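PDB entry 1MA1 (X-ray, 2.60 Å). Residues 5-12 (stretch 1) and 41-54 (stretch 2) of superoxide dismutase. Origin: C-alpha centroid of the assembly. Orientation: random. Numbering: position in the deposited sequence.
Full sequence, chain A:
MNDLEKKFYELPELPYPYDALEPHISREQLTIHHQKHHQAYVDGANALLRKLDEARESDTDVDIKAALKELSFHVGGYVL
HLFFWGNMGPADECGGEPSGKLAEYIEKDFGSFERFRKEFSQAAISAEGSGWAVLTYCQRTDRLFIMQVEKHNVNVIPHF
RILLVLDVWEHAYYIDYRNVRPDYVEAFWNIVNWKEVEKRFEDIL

Stretch 1 (5-12) EKKFYELP
Stretch 2 (41-54) YVDGANALLRKLDE

Stretch 2 is helical from Tyr41 to Glu54 and belongs to a longer helix that extends at both ends. Its phi/psi values cluster near -60/-45, and i to i-4 backbone bonds run from Ala45 N to Tyr41 O (2.9 Å) through Glu54 N to Arg50 O (2.8 Å). Stretch 1 has no regular helix or strand, but its backbone is extended: phi/psi is -78/166 at Lys6, -142/150 at Lys7, -136/172 at Phe8, -84/146 at Tyr9, -130/150 at Glu10 and -63/117 at Leu11. Nearest CA atoms pair Lys6 with Asp53 (9.2 Å), Phe8 with Asn46 (6.2 Å) and Tyr9 with Val42 (5.6 Å), so the chain runs against the helix sequence and draws closer to it on the way. Together the stretches bury 509 Å².

The polar center is Asn46 (chi1 m, -77°; chi2 -29°). Its CA-to-CB bond points sideways, yet the carboxamide reaches the Tyr9 backbone and uses both of its functions. Tyr9 N donates to Asn46 OD1 at 2.8 Å with an angle of 169°, and Asn46 ND2 donates to Tyr9 O at 2.9 Å and 171°. The two nearly linear bonds occupy both N-H and carbonyl of Tyr9, tying it to the helix. Asn46 OD1 also lies 3.3 Å from Phe8 CB.

Tyr9 points toward the helix (chi1 m, -73°; chi2 -72°) and is buried against apolar side chains. Tyr9 CB lies 4.0 Å from Val42 CG1, Tyr9 CD2 3.6 Å from Ala45 CB, and Tyr9 CE2 4.0 Å from Leu49 CD1. The small Ala45 methyl meets the ring directly, while Leu49 (m, t) extends to its CE2 side. Val42 (chi1 t) also approaches the backbone, with Val42 CG1 3.4 Å from Tyr9 O and Val42 CG2 3.8 Å from Leu11 N. Leu11 (t, p) adds a looser contact, Leu11 CD1 to Val42 CG2 at 4.4 Å.

Phe8 leaves the backbone sideways (chi1 m, -70°; chi2 -80°). Phe8 CE1 lies 4.1 Å from Leu49 CB and 3.7 Å from Arg50 CG, so the aliphatic part of Arg50 (chi1 m, chi2 t, chi3 m) packs near the ring, while Asn46 OD1 sits at its edge.

Lys6 (m, m, t, t) points toward the helix, and Asp53 (chi1 m, -76°; chi2 -33°) points toward stretch 1. Their opposite charges form a long salt bridge, Lys6 NZ to Asp53 OD1 at 3.6 Å; Lys6 NZ and Asp53 OD2 also hydrogen-bond elsewhere in the structure. Lys7 and Glu10 point away.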

# COMPACT_ATOMS: atom_id res chain seq x y z
N GLU A 5 -1.26 34.36 -11.48
CA GLU A 5 -1.25 34.07 -10.01
C GLU A 5 -1.95 32.76 -9.62
O GLU A 5 -2.82 32.26 -10.35
CB GLU A 5 -1.87 35.24 -9.24
CG GLU A 5 -0.82 36.16 -8.66
CD GLU A 5 0.13 35.44 -7.70
OE1 GLU A 5 -0.31 35.09 -6.58
OE2 GLU A 5 1.30 35.21 -8.09
N LYS A 6 -1.56 32.22 -8.46
CA LYS A 6 -1.76 30.81 -8.14
C LYS A 6 -3.21 30.56 -7.72
O LYS A 6 -3.94 31.50 -7.44
CB LYS A 6 -0.83 30.39 -7.00
CG LYS A 6 0.65 30.48 -7.34
CD LYS A 6 1.05 29.50 -8.45
CE LYS A 6 2.55 29.54 -8.73
NZ LYS A 6 2.98 28.46 -9.64
N LYS A 7 -3.61 29.30 -7.67
CA LYS A 7 -4.98 28.98 -7.32
C LYS A 7 -5.04 27.73 -6.45
O LYS A 7 -4.17 26.86 -6.52
CB LYS A 7 -5.79 28.82 -8.61
CG LYS A 7 -7.28 28.72 -8.39
CD LYS A 7 -8.07 29.16 -9.62
CE LYS A 7 -7.80 28.28 -10.82
NZ LYS A 7 -8.73 28.56 -11.95
N PHE A 8 -6.05 27.65 -5.59
CA PHE A 8 -6.05 26.70 -4.48
C PHE A 8 -7.37 25.99 -4.31
O PHE A 8 -8.36 26.32 -4.97
CB PHE A 8 -5.70 27.41 -3.17
CG PHE A 8 -4.28 27.87 -3.09
CD1 PHE A 8 -3.26 26.98 -2.76
CD2 PHE A 8 -3.93 29.19 -3.40
CE1 PHE A 8 -1.92 27.39 -2.73
CE2 PHE A 8 -2.60 29.62 -3.37
CZ PHE A 8 -1.60 28.71 -3.03
N TYR A 9 -7.40 25.00 -3.43
CA TYR A 9 -8.60 24.23 -3.20
C TYR A 9 -9.49 24.95 -2.20
O TYR A 9 -9.00 25.61 -1.28
CB TYR A 9 -8.23 22.85 -2.67
CG TYR A 9 -7.64 21.93 -3.72
CD1 TYR A 9 -8.44 21.40 -4.73
CD2 TYR A 9 -6.29 21.58 -3.69
CE1 TYR A 9 -7.91 20.54 -5.69
CE2 TYR A 9 -5.75 20.73 -4.64
CZ TYR A 9 -6.56 20.21 -5.63
OH TYR A 9 -6.02 19.40 -6.60
N GLU A 10 -10.80 24.83 -2.39
CA GLU A 10 -11.76 25.28 -1.38
C GLU A 10 -12.81 24.22 -1.06
O GLU A 10 -13.17 23.41 -1.91
CB GLU A 10 -12.44 26.55 -1.86
CG GLU A 10 -11.50 27.74 -1.91
CD GLU A 10 -12.10 28.94 -2.59
OE1 GLU A 10 -11.47 30.03 -2.56
OE2 GLU A 10 -13.21 28.78 -3.17
N LEU A 11 -13.29 24.23 0.18
CA LEU A 11 -14.39 23.35 0.56
C LEU A 11 -15.62 23.70 -0.26
O LEU A 11 -16.14 24.81 -0.17
CB LEU A 11 -14.70 23.49 2.04
CG LEU A 11 -15.72 22.48 2.58
CD1 LEU A 11 -15.10 21.06 2.52
CD2 LEU A 11 -16.11 22.83 4.02
N PRO A 12 -16.10 22.76 -1.09
CA PRO A 12 -17.33 23.00 -1.84
C PRO A 12 -18.53 22.98 -0.92
O PRO A 12 -18.55 22.24 0.07
CB PRO A 12 -17.35 21.86 -2.84
CG PRO A 12 -16.73 20.75 -2.07
CD PRO A 12 -15.56 21.42 -1.36
N TYR A 41 -8.74 17.71 4.00
CA TYR A 41 -8.09 17.39 2.73
C TYR A 41 -7.84 18.63 1.88
O TYR A 41 -6.79 18.74 1.27
CB TYR A 41 -8.90 16.35 1.94
CG TYR A 41 -9.14 15.10 2.75
CD1 TYR A 41 -8.09 14.48 3.43
CD2 TYR A 41 -10.43 14.62 2.96
CE1 TYR A 41 -8.32 13.43 4.29
CE2 TYR A 41 -10.67 13.56 3.84
CZ TYR A 41 -9.61 12.98 4.50
OH TYR A 41 -9.83 11.99 5.43
N VAL A 42 -8.80 19.56 1.85
CA VAL A 42 -8.55 20.88 1.32
C VAL A 42 -7.29 21.50 1.90
O VAL A 42 -6.40 21.91 1.14
CB VAL A 42 -9.69 21.83 1.61
CG1 VAL A 42 -9.30 23.26 1.20
CG2 VAL A 42 -10.96 21.32 0.92
N ASP A 43 -7.19 21.56 3.22
CA ASP A 43 -6.04 22.20 3.84
C ASP A 43 -4.77 21.41 3.62
O ASP A 43 -3.70 21.99 3.40
CB ASP A 43 -6.26 22.37 5.34
CG ASP A 43 -7.53 23.10 5.65
OD1 ASP A 43 -7.91 24.03 4.89
OD2 ASP A 43 -8.14 22.74 6.67
N GLY A 44 -4.88 20.08 3.66
CA GLY A 44 -3.73 19.22 3.40
C GLY A 44 -3.14 19.53 2.04
O GLY A 44 -1.95 19.82 1.90
N ALA A 45 -4.00 19.47 1.02
CA ALA A 45 -3.59 19.67 -0.34
C ALA A 45 -3.01 21.07 -0.53
O ALA A 45 -2.01 21.25 -1.22
CB ALA A 45 -4.77 19.45 -1.28
N ASN A 46 -3.63 22.07 0.09
CA ASN A 46 -3.15 23.44 -0.07
C ASN A 46 -1.79 23.67 0.60
O ASN A 46 -0.92 24.33 0.04
CB ASN A 46 -4.17 24.45 0.47
CG ASN A 46 -5.36 24.65 -0.47
OD1 ASN A 46 -5.25 24.52 -1.70
ND2 ASN A 46 -6.50 25.01 0.11
N ALA A 47 -1.62 23.13 1.80
CA ALA A 47 -0.36 23.31 2.51
C ALA A 47 0.74 22.79 1.63
O ALA A 47 1.83 23.36 1.57
CB ALA A 47 -0.36 22.56 3.81
N LEU A 48 0.46 21.70 0.94
CA LEU A 48 1.47 21.00 0.18
C LEU A 48 1.76 21.76 -1.10
O LEU A 48 2.92 21.89 -1.51
CB LEU A 48 0.97 19.60 -0.14
CG LEU A 48 1.95 18.68 -0.84
CD1 LEU A 48 3.23 18.56 -0.04
CD2 LEU A 48 1.30 17.34 -0.98
N LEU A 49 0.72 22.29 -1.72
CA LEU A 49 0.90 23.11 -2.89
C LEU A 49 1.81 24.29 -2.56
O LEU A 49 2.73 24.59 -3.31
CB LEU A 49 -0.43 23.62 -3.43
CG LEU A 49 -1.34 22.58 -4.08
CD1 LEU A 49 -2.62 23.22 -4.58
CD2 LEU A 49 -0.62 21.93 -5.23
N ARG A 50 1.57 24.94 -1.44
CA ARG A 50 2.41 26.07 -1.06
C ARG A 50 3.86 25.65 -0.81
O ARG A 50 4.81 26.34 -1.21
CB ARG A 50 1.84 26.76 0.18
CG ARG A 50 0.60 27.59 -0.09
CD ARG A 50 0.25 28.44 1.12
NE ARG A 50 -0.05 27.62 2.29
CZ ARG A 50 -1.25 27.10 2.55
NH1 ARG A 50 -2.26 27.34 1.71
NH2 ARG A 50 -1.41 26.32 3.61
N LYS A 51 4.02 24.51 -0.16
CA LYS A 51 5.34 23.95 0.07
C LYS A 51 6.11 23.77 -1.25
O LYS A 51 7.27 24.17 -1.35
CB LYS A 51 5.20 22.62 0.79
CG LYS A 51 6.49 21.92 1.11
CD LYS A 51 6.23 20.49 1.62
CE LYS A 51 7.51 19.75 2.00
NZ LYS A 51 8.22 20.35 3.19
N LEU A 52 5.46 23.18 -2.25
CA LEU A 52 6.10 22.95 -3.52
C LEU A 52 6.36 24.25 -4.27
O LEU A 52 7.37 24.39 -4.94
CB LEU A 52 5.26 22.01 -4.40
CG LEU A 52 5.15 20.53 -3.96
CD1 LEU A 52 4.34 19.81 -5.00
CD2 LEU A 52 6.50 19.87 -3.81
N ASP A 53 5.43 25.20 -4.15
CA ASP A 53 5.61 26.53 -4.74
C ASP A 53 6.82 27.23 -4.16
O ASP A 53 7.64 27.78 -4.89
CB ASP A 53 4.38 27.41 -4.51
CG ASP A 53 3.22 27.04 -5.41
OD1 ASP A 53 3.47 26.61 -6.57
OD2 ASP A 53 2.06 27.22 -4.95
N GLU A 54 6.91 27.21 -2.84
CA GLU A 54 8.05 27.81 -2.17
C GLU A 54 9.37 27.22 -2.65
O GLU A 54 10.32 27.94 -2.91
CB GLU A 54 7.91 27.63 -0.66
CG GLU A 54 7.71 28.93 0.10
CD GLU A 54 7.35 28.72 1.56
OE1 GLU A 54 6.27 28.11 1.83
OE2 GLU A 54 8.14 29.16 2.44